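Local atomic coordinates of Blr3880 protein (Bradyrhizobium japonicum, PDB entry 2OOD), a protein that probably catalyses the zinc-dependent hydrolytic deamination of guanine to xanthine and ammonia, a step of purine breakdown. Residues G10-F15 with G396-G401; Q136-S141 with G163-D168; R155-V160 with W457-R462; R318-F323 with G388-D393; V407-N412 with R451-T456. One frame throughout, in Å; residues are numbered along the deposited sequence.

In the fold
Following the chain from its N terminus, strand 11-15 waits some 380 residues for its partner: interaction 1 closes that long loop at 396-401, and interactions 2 and 4 lie within it. Interaction 2 closes a short loop, one beta-alpha-beta unit of the barrel beside the zinc site. Interaction 3 starts between the two segments of interaction 2 and ends only at 457-462, crossing both interactions 1 and 2 and enclosing 4 and 5. Interaction 4 joins barrel strand 320-323 to the end of helix 383-388, and L389 there packs on Q136 of interaction 2. Interaction 5 opens after interaction 1 has closed, pairing two late strands, and shares strand 453-458 with interaction 3.

Interaction 1 (G10-F15 with G396-G401); sequences GTFFDF and GNFEPG
In both D14 and N397 the first torsion puts CG between the backbone N and the carbonyl carbon (chi1 67° in D14), whereas F12 and F398 hold CG anti to the carbonyl carbon. From its position D14 OD2 accepts a hydrogen bond from F398 N at 3.1 Å, met on the anti side and 32° out of the carboxylate plane. The same oxygen forms a salt bridge with R31 of strand 30-33, and D14 CG also lies 3.5 Å from F398 CD2, approaching the phenyl ring obliquely. Strand 11-15 runs parallel to strand 70-81, in the beta-structure that accompanies the TIM barrel in amidohydrolases, and the loop 396-401 is laid against it. The edge of F12 points at the face of F398 in a T-shaped stack, centroids 5.3 Å apart and planes at 81°. An alanine at D14 would probably leave the amide of F398 without its acceptor and R31 with one carboxylate fewer. Further along, N397 ND2 donates to F15 O at 2.9 Å, lying in the carbonyl plane, while N397 OD1 accepts from K402. A water bridges F15 N and G396 O.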
# COMPACT_ATOMS: atom_id res chain seq x y z
N GLY A 10 19.67 5.50 -23.69
CA GLY A 10 19.09 6.23 -22.57
C GLY A 10 19.78 5.89 -21.27
O GLY A 10 20.84 5.25 -21.26
N THR A 11 19.19 6.34 -20.16
CA THR A 11 19.73 6.06 -18.83
C THR A 11 19.37 4.64 -18.37
O THR A 11 18.20 4.28 -18.26
CB THR A 11 19.17 7.06 -17.80
OG1 THR A 11 19.45 8.40 -18.25
CG2 THR A 11 19.81 6.84 -16.44
N PHE A 12 20.40 3.83 -18.10
CA PHE A 12 20.22 2.45 -17.67
C PHE A 12 20.66 2.18 -16.23
O PHE A 12 21.63 2.76 -15.74
CB PHE A 12 21.02 1.52 -18.59
CG PHE A 12 20.41 1.34 -19.95
CD1 PHE A 12 19.42 0.40 -20.15
CD2 PHE A 12 20.84 2.11 -21.03
CE1 PHE A 12 18.86 0.21 -21.42
CE2 PHE A 12 20.29 1.93 -22.31
CZ PHE A 12 19.29 0.97 -22.49
N PHE A 13 19.94 1.27 -15.56
CA PHE A 13 20.24 0.89 -14.18
C PHE A 13 19.91 -0.59 -13.98
O PHE A 13 18.76 -1.00 -14.07
CB PHE A 13 19.40 1.73 -13.21
CG PHE A 13 19.79 1.57 -11.75
CD1 PHE A 13 20.61 2.51 -11.13
CD2 PHE A 13 19.34 0.49 -11.00
CE1 PHE A 13 20.97 2.38 -9.78
CE2 PHE A 13 19.70 0.35 -9.66
CZ PHE A 13 20.51 1.30 -9.06
N ASP A 14 20.92 -1.41 -13.70
CA ASP A 14 20.67 -2.82 -13.46
C ASP A 14 21.68 -3.38 -12.46
O ASP A 14 22.52 -2.64 -11.95
CB ASP A 14 20.68 -3.61 -14.78
CG ASP A 14 22.04 -3.66 -15.45
OD1 ASP A 14 22.78 -2.65 -15.41
OD2 ASP A 14 22.37 -4.72 -16.02
N PHE A 15 21.60 -4.66 -12.17
CA PHE A 15 22.50 -5.26 -11.18
C PHE A 15 23.45 -6.31 -11.72
O PHE A 15 23.14 -7.00 -12.69
CB PHE A 15 21.66 -5.85 -10.05
CG PHE A 15 20.89 -4.83 -9.28
CD1 PHE A 15 21.45 -4.18 -8.19
CD2 PHE A 15 19.59 -4.49 -9.65
CE1 PHE A 15 20.75 -3.21 -7.49
CE2 PHE A 15 18.88 -3.51 -8.95
CZ PHE A 15 19.46 -2.87 -7.87
N GLY A 396 17.35 -11.15 -16.01
CA GLY A 396 17.94 -10.63 -14.80
C GLY A 396 18.63 -9.29 -14.91
O GLY A 396 18.53 -8.45 -14.02
N ASN A 397 19.37 -9.11 -16.00
CA ASN A 397 20.07 -7.86 -16.24
C ASN A 397 20.41 -7.71 -17.71
O ASN A 397 20.10 -8.58 -18.52
CB ASN A 397 21.33 -7.76 -15.37
CG ASN A 397 22.31 -8.91 -15.59
OD1 ASN A 397 22.09 -9.80 -16.41
ND2 ASN A 397 23.41 -8.90 -14.83
N PHE A 398 21.07 -6.61 -18.05
CA PHE A 398 21.43 -6.33 -19.42
C PHE A 398 22.72 -6.96 -19.93
O PHE A 398 23.39 -6.40 -20.80
CB PHE A 398 21.48 -4.82 -19.59
CG PHE A 398 20.19 -4.14 -19.23
CD1 PHE A 398 18.98 -4.60 -19.72
CD2 PHE A 398 20.20 -3.02 -18.40
CE1 PHE A 398 17.78 -3.95 -19.41
CE2 PHE A 398 19.00 -2.36 -18.09
CZ PHE A 398 17.79 -2.83 -18.59
N GLU A 399 23.09 -8.12 -19.40
CA GLU A 399 24.30 -8.78 -19.86
C GLU A 399 24.09 -9.40 -21.24
O GLU A 399 23.06 -10.03 -21.49
CB GLU A 399 24.70 -9.89 -18.88
CG GLU A 399 25.45 -9.39 -17.66
CD GLU A 399 26.83 -8.83 -18.01
OE1 GLU A 399 26.93 -7.98 -18.94
OE2 GLU A 399 27.81 -9.22 -17.34
N PRO A 400 25.06 -9.22 -22.14
CA PRO A 400 24.98 -9.77 -23.50
C PRO A 400 24.63 -11.26 -23.48
O PRO A 400 25.21 -12.02 -22.72
CB PRO A 400 26.37 -9.51 -24.06
CG PRO A 400 26.72 -8.19 -23.43
CD PRO A 400 26.27 -8.39 -21.99
N GLY A 401 23.69 -11.65 -24.33
CA GLY A 401 23.29 -13.05 -24.39
C GLY A 401 21.95 -13.30 -23.72
O GLY A 401 21.34 -14.35 -23.90
O HOH W 1 19.02 -6.32 -12.56

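Interaction 2 (Q136-S141 with G163-D168); sequences QAFTSS and GLTGID
F138, at the end of strand 132-138, brings its ring edge toward T165 OG1, with CD1 4.0 Å from that oxygen, in a beta-alpha-beta unit of the TIM barrel made of strand 132-138, helix 143-156 and strand 160-166. The ring itself stacks with the zinc ligands H81 and H234, and its side chain comes within about 4 Å of the zinc ion. T139 follows with a double grip. Its N donates to T165 OG1 at 2.9 Å in a nearly straight bond (163°); T165 offers that oxygen because OG1 stands anti to its own carbonyl carbon, beside the backbone N. T139 OG1 donates to G163 O at 2.7 Å, tilted 34° from the carbonyl plane, and is also hydrogen-bonded to T146 OG1. These side-chain bonds link the two chain segments just past the end of strand 132-138. S140 adds a weak backbone bond, its O accepting from T165 N at 3.3 Å. At S141 the hydroxyl turns to F175 O, outside the two segments, and the neighbouring carbons do the touching: the CA-H makes a contact with T165 O at 3.4 Å, and CB rests 3.9 Å from I167 CG2.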
# COMPACT_ATOMS: atom_id res chain seq x y z
N GLN A 136 5.53 -16.43 -12.85
CA GLN A 136 5.30 -17.83 -12.57
C GLN A 136 3.84 -17.85 -12.13
O GLN A 136 3.51 -17.43 -11.03
CB GLN A 136 6.21 -18.32 -11.44
CG GLN A 136 5.96 -19.76 -11.05
CD GLN A 136 7.06 -20.31 -10.18
OE1 GLN A 136 7.46 -19.67 -9.21
NE2 GLN A 136 7.55 -21.49 -10.51
N ALA A 137 2.97 -18.35 -13.00
CA ALA A 137 1.54 -18.34 -12.72
C ALA A 137 0.82 -19.62 -12.34
O ALA A 137 1.09 -20.70 -12.86
CB ALA A 137 0.82 -17.72 -13.90
N PHE A 138 -0.11 -19.46 -11.41
CA PHE A 138 -0.96 -20.55 -10.97
C PHE A 138 -2.18 -20.43 -11.88
O PHE A 138 -2.55 -19.34 -12.29
CB PHE A 138 -1.38 -20.35 -9.52
CG PHE A 138 -0.33 -20.74 -8.53
CD1 PHE A 138 -0.22 -22.06 -8.10
CD2 PHE A 138 0.58 -19.81 -8.05
CE1 PHE A 138 0.78 -22.44 -7.21
CE2 PHE A 138 1.59 -20.18 -7.16
CZ PHE A 138 1.69 -21.50 -6.74
N THR A 139 -2.79 -21.56 -12.20
CA THR A 139 -3.96 -21.56 -13.06
C THR A 139 -5.06 -22.30 -12.30
O THR A 139 -4.99 -22.42 -11.08
CB THR A 139 -3.64 -22.26 -14.39
OG1 THR A 139 -3.19 -23.59 -14.14
CG2 THR A 139 -2.52 -21.51 -15.11
N SER A 140 -6.08 -22.78 -13.00
CA SER A 140 -7.12 -23.53 -12.31
C SER A 140 -6.81 -25.02 -12.51
O SER A 140 -5.76 -25.38 -13.04
CB SER A 140 -8.50 -23.20 -12.87
OG SER A 140 -8.60 -23.54 -14.24
N SER A 141 -7.73 -25.87 -12.07
CA SER A 141 -7.54 -27.31 -12.19
C SER A 141 -7.87 -27.83 -13.59
O SER A 141 -7.63 -29.00 -13.88
CB SER A 141 -8.40 -28.02 -11.16
OG SER A 141 -9.71 -27.47 -11.17
N GLY A 163 1.55 -23.95 -15.27
CA GLY A 163 1.20 -25.35 -15.32
C GLY A 163 -0.16 -25.65 -14.72
O GLY A 163 -0.76 -24.80 -14.08
N LEU A 164 -0.64 -26.87 -14.96
CA LEU A 164 -1.93 -27.30 -14.44
C LEU A 164 -1.86 -27.32 -12.91
O LEU A 164 -1.03 -28.02 -12.34
CB LEU A 164 -2.28 -28.69 -14.96
CG LEU A 164 -3.64 -29.25 -14.55
CD1 LEU A 164 -4.76 -28.40 -15.15
CD2 LEU A 164 -3.75 -30.68 -15.01
N THR A 165 -2.72 -26.55 -12.26
CA THR A 165 -2.73 -26.47 -10.81
C THR A 165 -3.66 -27.51 -10.18
O THR A 165 -4.85 -27.28 -10.04
CB THR A 165 -3.18 -25.07 -10.36
OG1 THR A 165 -2.28 -24.09 -10.89
CG2 THR A 165 -3.20 -24.97 -8.84
N GLY A 166 -3.09 -28.65 -9.80
CA GLY A 166 -3.89 -29.72 -9.20
C GLY A 166 -4.40 -29.44 -7.80
O GLY A 166 -3.67 -28.92 -6.96
N ILE A 167 -5.66 -29.79 -7.55
CA ILE A 167 -6.28 -29.59 -6.25
C ILE A 167 -7.09 -30.86 -5.98
O ILE A 167 -7.97 -31.23 -6.76
CB ILE A 167 -7.18 -28.32 -6.23
CG1 ILE A 167 -7.85 -28.17 -4.86
CG2 ILE A 167 -8.21 -28.39 -7.32
CD1 ILE A 167 -6.93 -27.66 -3.79
N ASP A 168 -6.78 -31.50 -4.87
CA ASP A 168 -7.37 -32.79 -4.48
C ASP A 168 -8.45 -32.77 -3.39
O ASP A 168 -9.54 -33.31 -3.59
CB ASP A 168 -6.22 -33.70 -4.04
CG ASP A 168 -6.43 -35.12 -4.45
OD1 ASP A 168 -5.47 -35.93 -4.35
OD2 ASP A 168 -7.56 -35.42 -4.87

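Interaction 3 (R155-V160 with W457-R462); sequences RRNMRV and WVMGKR
A Schellman motif, in which N157 with positive phi ends helix 143-156, meets a type I' beta turn running from V458 to K461. The motif bonds M158 N to A153 O and N157 N to S154 O, and the chain leaving it touches the hairpin at V458 and M459. V458 CG1 does most of the touching. It stands anti to its backbone N (chi1 -180°), and comes 3.4 Å from N157 O. The same methyl packs 3.8 Å from CG of M158, a selenomethionine. The hairpin joins strand 453-458, itself paired antiparallel with strand 406-409, to strand 461-465, and the turn is closed by two bonds between V458 and K461, one from each amide to the other residue's carbonyl. Beyond V458, M459, also selenomethionine, bends at chi2 and chi3, and its CE lies 3.7 Å from N157 ND2; CG of M459 sits 3.7 Å from N157 O. No direct hydrogen bond crosses the contact. Instead a water donates to both R156 O and V458 O, at 2.9 Å from each, joining the last turn of the helix to the hairpin. N157 O also accepts from R198 NH1, and D405 OD1 accepts from M459 N. The side chain of M158 packs further on L124 and L128 of helix 113-129.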
# COMPACT_ATOMS: atom_id res chain seq x y z
N ARG A 155 2.20 -15.59 -28.50
CA ARG A 155 1.94 -14.51 -29.45
C ARG A 155 2.71 -13.24 -29.07
O ARG A 155 3.14 -12.48 -29.94
CB ARG A 155 0.45 -14.20 -29.52
CG ARG A 155 -0.41 -15.39 -29.91
CD ARG A 155 -1.87 -15.02 -29.96
NE ARG A 155 -2.69 -16.21 -30.08
CZ ARG A 155 -3.25 -16.85 -29.06
NH1 ARG A 155 -3.08 -16.40 -27.83
NH2 ARG A 155 -3.96 -17.96 -29.27
N ARG A 156 2.88 -13.03 -27.76
CA ARG A 156 3.60 -11.86 -27.29
C ARG A 156 5.06 -12.25 -27.06
O ARG A 156 5.92 -11.41 -26.82
CB ARG A 156 2.98 -11.35 -25.99
CG ARG A 156 1.46 -11.34 -26.02
CD ARG A 156 0.88 -10.36 -25.02
NE ARG A 156 -0.56 -10.55 -24.85
CZ ARG A 156 -1.34 -9.72 -24.17
NH1 ARG A 156 -0.84 -8.63 -23.61
NH2 ARG A 156 -2.64 -9.97 -24.05
N ASN A 157 5.31 -13.55 -27.17
CA ASN A 157 6.64 -14.13 -26.99
C ASN A 157 7.29 -13.73 -25.67
O ASN A 157 8.41 -13.21 -25.63
CB ASN A 157 7.55 -13.77 -28.16
CG ASN A 157 8.71 -14.74 -28.30
OD1 ASN A 157 8.63 -15.88 -27.85
ND2 ASN A 157 9.79 -14.30 -28.95
N MSE A 158 6.58 -14.00 -24.58
CA MSE A 158 7.06 -13.68 -23.24
C MSE A 158 7.49 -14.96 -22.53
O MSE A 158 6.89 -16.01 -22.73
CB MSE A 158 5.95 -13.04 -22.43
CG MSE A 158 5.40 -11.78 -23.03
SE MSE A 158 3.85 -11.15 -22.01
CE MSE A 158 2.46 -12.25 -22.83
N ARG A 159 8.54 -14.87 -21.71
CA ARG A 159 8.98 -16.03 -20.97
C ARG A 159 8.02 -16.13 -19.79
O ARG A 159 7.81 -15.16 -19.07
CB ARG A 159 10.41 -15.88 -20.47
CG ARG A 159 10.90 -17.10 -19.71
CD ARG A 159 12.40 -17.11 -19.60
NE ARG A 159 13.04 -17.39 -20.89
CZ ARG A 159 12.86 -18.50 -21.60
NH1 ARG A 159 12.05 -19.46 -21.16
NH2 ARG A 159 13.50 -18.66 -22.76
N VAL A 160 7.43 -17.31 -19.63
CA VAL A 160 6.46 -17.52 -18.57
C VAL A 160 6.53 -18.93 -18.00
O VAL A 160 6.70 -19.90 -18.74
CB VAL A 160 5.03 -17.28 -19.12
CG1 VAL A 160 4.00 -17.75 -18.12
CG2 VAL A 160 4.83 -15.81 -19.43
N TRP A 457 8.95 -3.44 -22.73
CA TRP A 457 9.44 -4.12 -23.93
C TRP A 457 9.67 -5.60 -23.68
O TRP A 457 10.10 -5.99 -22.60
CB TRP A 457 10.76 -3.48 -24.39
CG TRP A 457 10.66 -2.03 -24.79
CD1 TRP A 457 10.22 -0.99 -24.03
CD2 TRP A 457 11.03 -1.46 -26.06
NE1 TRP A 457 10.29 0.18 -24.74
CE2 TRP A 457 10.78 -0.08 -25.98
CE3 TRP A 457 11.54 -1.99 -27.25
CZ2 TRP A 457 11.03 0.79 -27.06
CZ3 TRP A 457 11.79 -1.13 -28.32
CH2 TRP A 457 11.54 0.24 -28.21
N VAL A 458 9.39 -6.41 -24.69
CA VAL A 458 9.59 -7.85 -24.59
C VAL A 458 10.32 -8.29 -25.85
O VAL A 458 9.79 -8.17 -26.95
CB VAL A 458 8.25 -8.59 -24.52
CG1 VAL A 458 8.49 -10.08 -24.41
CG2 VAL A 458 7.45 -8.10 -23.35
N MSE A 459 11.54 -8.80 -25.68
CA MSE A 459 12.34 -9.26 -26.81
C MSE A 459 12.65 -8.14 -27.81
O MSE A 459 12.53 -8.33 -29.02
CB MSE A 459 11.61 -10.40 -27.53
CG MSE A 459 11.55 -11.68 -26.75
SE MSE A 459 13.34 -12.45 -26.47
CE MSE A 459 13.26 -13.88 -27.80
N GLY A 460 13.03 -6.97 -27.32
CA GLY A 460 13.36 -5.87 -28.21
C GLY A 460 12.17 -5.28 -28.93
O GLY A 460 12.32 -4.43 -29.81
N LYS A 461 10.97 -5.71 -28.56
CA LYS A 461 9.74 -5.24 -29.17
C LYS A 461 8.93 -4.46 -28.12
O LYS A 461 8.67 -4.98 -27.04
CB LYS A 461 8.94 -6.44 -29.66
CG LYS A 461 8.37 -6.31 -31.07
CD LYS A 461 8.91 -7.40 -32.00
CE LYS A 461 10.39 -7.19 -32.31
NZ LYS A 461 10.95 -8.28 -33.16
N ARG A 462 8.53 -3.23 -28.43
CA ARG A 462 7.75 -2.47 -27.47
C ARG A 462 6.28 -2.89 -27.45
O ARG A 462 5.51 -2.50 -28.32
CB ARG A 462 7.81 -0.97 -27.76
CG ARG A 462 7.09 -0.15 -26.70
CD ARG A 462 7.22 1.34 -26.93
NE ARG A 462 6.36 1.82 -28.01
CZ ARG A 462 6.45 3.03 -28.55
NH1 ARG A 462 7.36 3.90 -28.11
NH2 ARG A 462 5.61 3.39 -29.52
O HOH W 2 7.73 -9.72 -28.27

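Interaction 4 (R318-F323 with G388-D393); sequences RVKMSF and GLYIDD
K320 and Y390 cross at about a right angle, the lysine methylenes lying against the phenol end of the tyrosine. K320 stays extended as far as CE (chi3 175°) before bending at chi4, and this straight run brings CE 3.2 Å and CD 3.3 Å from Y390 OH. CD also approaches the ring obliquely, 3.7 Å from CZ of Y390. Y390, two residues past G388, is the first to leave helical backbone angles, with positive phi, and helix 383-388 closes there in a Schellman motif. Its CG lies anti to the carbonyl carbon (chi1 -77°), the end of the side chain comes nearer to K320, and the hydroxyl is hydrogen-bonded to G289 O. An alanine at Y390 would probably leave G289 O without this partner and the methylenes of K320 free to turn. At the helix end G388 CA makes a CH...O contact with M321 O at 3.3 Å, and a beta carbon on G388 would run into that oxygen. S322 CB is 4.3 Å from L389 CG, and a water links S322 OG with G388 O. Strand 320-323 pairs in parallel with strand 291-294, and F323 is backbone-bonded to G78 of strand 70-81; helix 383-388 ends beside it, with L389 packed on Q136 of strand 132-138.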
# COMPACT_ATOMS: atom_id res chain seq x y z
N ARG A 318 21.63 -18.52 3.33
CA ARG A 318 20.90 -17.75 2.33
C ARG A 318 19.90 -18.60 1.56
O ARG A 318 20.23 -19.66 1.04
CB ARG A 318 21.89 -17.07 1.38
CG ARG A 318 21.28 -16.07 0.43
CD ARG A 318 20.35 -15.10 1.14
NE ARG A 318 19.56 -14.32 0.18
CZ ARG A 318 20.02 -13.25 -0.44
NH1 ARG A 318 21.26 -12.83 -0.20
NH2 ARG A 318 19.25 -12.59 -1.31
N VAL A 319 18.66 -18.12 1.51
CA VAL A 319 17.58 -18.80 0.81
C VAL A 319 17.30 -18.04 -0.49
O VAL A 319 17.25 -16.82 -0.48
CB VAL A 319 16.29 -18.83 1.66
CG1 VAL A 319 15.15 -19.45 0.89
CG2 VAL A 319 16.53 -19.60 2.94
N LYS A 320 17.13 -18.77 -1.59
CA LYS A 320 16.83 -18.16 -2.88
C LYS A 320 15.41 -17.63 -2.88
O LYS A 320 14.49 -18.28 -2.38
CB LYS A 320 17.00 -19.19 -4.00
CG LYS A 320 18.45 -19.49 -4.31
CD LYS A 320 18.58 -20.55 -5.39
CE LYS A 320 20.03 -20.76 -5.77
NZ LYS A 320 20.62 -19.47 -6.21
N MSE A 321 15.23 -16.43 -3.43
CA MSE A 321 13.91 -15.79 -3.47
C MSE A 321 13.53 -15.11 -4.76
O MSE A 321 14.34 -14.89 -5.65
CB MSE A 321 13.82 -14.72 -2.39
CG MSE A 321 13.53 -15.17 -0.99
SE MSE A 321 13.17 -13.56 0.06
CE MSE A 321 15.01 -12.90 0.26
N SER A 322 12.26 -14.73 -4.81
CA SER A 322 11.67 -13.99 -5.91
C SER A 322 10.50 -13.33 -5.20
O SER A 322 9.88 -13.96 -4.36
CB SER A 322 11.18 -14.92 -7.03
OG SER A 322 10.07 -15.70 -6.62
N PHE A 323 10.22 -12.07 -5.49
CA PHE A 323 9.09 -11.41 -4.84
C PHE A 323 7.84 -11.74 -5.61
O PHE A 323 7.91 -12.15 -6.77
CB PHE A 323 9.30 -9.89 -4.79
CG PHE A 323 10.26 -9.45 -3.72
CD1 PHE A 323 11.05 -10.38 -3.05
CD2 PHE A 323 10.39 -8.11 -3.40
CE1 PHE A 323 11.95 -9.97 -2.07
CE2 PHE A 323 11.29 -7.70 -2.42
CZ PHE A 323 12.07 -8.63 -1.75
N GLY A 388 16.29 -16.69 -8.33
CA GLY A 388 15.36 -17.42 -7.48
C GLY A 388 14.47 -18.35 -8.26
O GLY A 388 13.98 -19.35 -7.74
N LEU A 389 14.25 -18.02 -9.54
CA LEU A 389 13.43 -18.84 -10.43
C LEU A 389 14.30 -19.67 -11.36
O LEU A 389 13.80 -20.39 -12.23
CB LEU A 389 12.48 -17.95 -11.25
CG LEU A 389 11.25 -17.41 -10.52
CD1 LEU A 389 10.50 -16.44 -11.42
CD2 LEU A 389 10.36 -18.57 -10.12
N TYR A 390 15.61 -19.58 -11.17
CA TYR A 390 16.56 -20.33 -11.99
C TYR A 390 16.42 -20.04 -13.47
O TYR A 390 16.41 -20.96 -14.29
CB TYR A 390 16.39 -21.82 -11.75
CG TYR A 390 17.01 -22.28 -10.46
CD1 TYR A 390 18.38 -22.53 -10.37
CD2 TYR A 390 16.24 -22.46 -9.31
CE1 TYR A 390 18.96 -22.95 -9.17
CE2 TYR A 390 16.82 -22.87 -8.11
CZ TYR A 390 18.18 -23.11 -8.04
OH TYR A 390 18.75 -23.53 -6.85
N ILE A 391 16.30 -18.76 -13.82
CA ILE A 391 16.19 -18.34 -15.21
C ILE A 391 17.14 -17.16 -15.38
O ILE A 391 16.97 -16.34 -16.29
CB ILE A 391 14.76 -17.90 -15.59
CG1 ILE A 391 14.26 -16.82 -14.64
CG2 ILE A 391 13.83 -19.09 -15.58
CD1 ILE A 391 12.89 -16.27 -15.01
N ASP A 392 18.13 -17.08 -14.50
CA ASP A 392 19.09 -15.99 -14.54
C ASP A 392 20.07 -16.13 -15.71
O ASP A 392 20.87 -15.22 -15.96
CB ASP A 392 19.85 -15.89 -13.21
CG ASP A 392 20.49 -17.20 -12.80
OD1 ASP A 392 19.77 -18.21 -12.70
OD2 ASP A 392 21.71 -17.20 -12.57
N ASP A 393 20.01 -17.25 -16.41
CA ASP A 393 20.87 -17.42 -17.57
C ASP A 393 20.22 -16.69 -18.74
O ASP A 393 20.91 -16.20 -19.63
CB ASP A 393 21.06 -18.91 -17.89
CG ASP A 393 19.74 -19.63 -18.12
OD1 ASP A 393 18.77 -19.35 -17.37
OD2 ASP A 393 19.68 -20.49 -19.03
O HOH W 3 11.02 -18.53 -6.96

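Interaction 5 (V407-N412 with R451-T456); sequences VALDPN and RCVDET
V407 and L409 turn their side chains to the same face of the sheet as V453 and T456, while A408 and E455 share the other. On the first face V407 and V453 meet obliquely, CG1 to CG1 at 3.9 Å; on the second, A408 CB lies 3.8 Å from E455 CB. The antiparallel strands run at 161° to each other and their register slips by one at a classic beta bulge: D454 and E455 both face A408. A408 O accepts from D454 N at 2.9 Å and, weakly, from E455 N; A408 N donates to E455 O at 2.8 Å. Past the bulge D410 N bonds to C452 O at 2.7 Å. D410 OD1 accepts from N412 N in an Asx turn. A water donates to D410 OD2 and to D454 OD1, which stand 5.1 Å apart. The two carboxylates would repel each other, and this is probably eased by that water and by the salt bridges of D454 OD2 with R69 and K465.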
# COMPACT_ATOMS: atom_id res chain seq x y z
N VAL A 407 11.93 -2.20 -19.02
CA VAL A 407 10.92 -1.21 -18.72
C VAL A 407 11.51 0.19 -18.62
O VAL A 407 12.58 0.39 -18.07
CB VAL A 407 10.22 -1.53 -17.36
CG1 VAL A 407 9.34 -0.39 -16.93
CG2 VAL A 407 9.39 -2.80 -17.49
N ALA A 408 10.81 1.16 -19.18
CA ALA A 408 11.26 2.53 -19.11
C ALA A 408 10.45 3.19 -18.00
O ALA A 408 9.24 3.38 -18.14
CB ALA A 408 11.02 3.24 -20.44
N LEU A 409 11.12 3.51 -16.90
CA LEU A 409 10.47 4.13 -15.75
C LEU A 409 10.51 5.64 -15.82
O LEU A 409 11.53 6.23 -16.17
CB LEU A 409 11.14 3.68 -14.45
CG LEU A 409 11.07 2.21 -14.02
CD1 LEU A 409 11.89 2.05 -12.76
CD2 LEU A 409 9.63 1.79 -13.77
N ASP A 410 9.39 6.27 -15.47
CA ASP A 410 9.32 7.72 -15.44
C ASP A 410 9.33 8.07 -13.97
O ASP A 410 8.30 8.00 -13.29
CB ASP A 410 8.03 8.21 -16.09
CG ASP A 410 7.88 9.72 -16.02
OD1 ASP A 410 8.78 10.38 -15.44
OD2 ASP A 410 6.88 10.25 -16.53
N PRO A 411 10.50 8.44 -13.43
CA PRO A 411 10.61 8.79 -12.01
C PRO A 411 9.63 9.84 -11.50
O PRO A 411 9.44 9.97 -10.30
CB PRO A 411 12.07 9.21 -11.86
CG PRO A 411 12.45 9.67 -13.24
CD PRO A 411 11.78 8.67 -14.13
N ASN A 412 8.99 10.57 -12.41
CA ASN A 412 8.04 11.60 -12.00
C ASN A 412 6.60 11.13 -11.94
O ASN A 412 5.71 11.88 -11.53
CB ASN A 412 8.14 12.82 -12.93
CG ASN A 412 9.35 13.69 -12.62
OD1 ASN A 412 9.55 14.10 -11.48
ND2 ASN A 412 10.16 13.97 -13.64
N ARG A 451 2.02 4.16 -12.47
CA ARG A 451 2.04 5.31 -13.37
C ARG A 451 3.50 5.60 -13.73
O ARG A 451 3.79 6.40 -14.62
CB ARG A 451 1.40 6.55 -12.71
CG ARG A 451 0.09 6.28 -12.00
CD ARG A 451 -0.93 7.39 -12.16
NE ARG A 451 -1.17 8.26 -11.00
CZ ARG A 451 -1.33 7.87 -9.74
NH1 ARG A 451 -1.27 6.59 -9.41
NH2 ARG A 451 -1.61 8.75 -8.80
N CYS A 452 4.43 4.95 -13.04
CA CYS A 452 5.85 5.14 -13.30
C CYS A 452 6.34 4.25 -14.44
O CYS A 452 7.45 4.40 -14.93
CB CYS A 452 6.67 4.86 -12.04
SG CYS A 452 6.47 6.12 -10.78
N VAL A 453 5.49 3.31 -14.84
CA VAL A 453 5.83 2.41 -15.93
C VAL A 453 5.38 3.08 -17.22
O VAL A 453 4.19 3.15 -17.52
CB VAL A 453 5.11 1.06 -15.78
CG1 VAL A 453 5.44 0.14 -16.94
CG2 VAL A 453 5.52 0.43 -14.47
N ASP A 454 6.35 3.60 -17.97
CA ASP A 454 6.04 4.31 -19.21
C ASP A 454 6.09 3.41 -20.45
O ASP A 454 5.27 3.56 -21.36
CB ASP A 454 6.99 5.49 -19.39
CG ASP A 454 6.48 6.50 -20.39
OD1 ASP A 454 5.34 7.00 -20.20
OD2 ASP A 454 7.20 6.80 -21.36
N GLU A 455 7.03 2.48 -20.49
CA GLU A 455 7.14 1.58 -21.63
C GLU A 455 7.58 0.20 -21.16
O GLU A 455 8.45 0.09 -20.29
CB GLU A 455 8.15 2.11 -22.64
CG GLU A 455 7.78 3.45 -23.27
CD GLU A 455 8.80 3.92 -24.30
OE1 GLU A 455 9.54 3.06 -24.82
OE2 GLU A 455 8.85 5.14 -24.59
N THR A 456 6.98 -0.84 -21.72
CA THR A 456 7.35 -2.21 -21.37
C THR A 456 7.74 -2.91 -22.67
O THR A 456 6.95 -2.96 -23.61
CB THR A 456 6.18 -2.98 -20.73
OG1 THR A 456 5.73 -2.28 -19.56
CG2 THR A 456 6.62 -4.37 -20.32
O HOH W 4 5.15 9.16 -18.20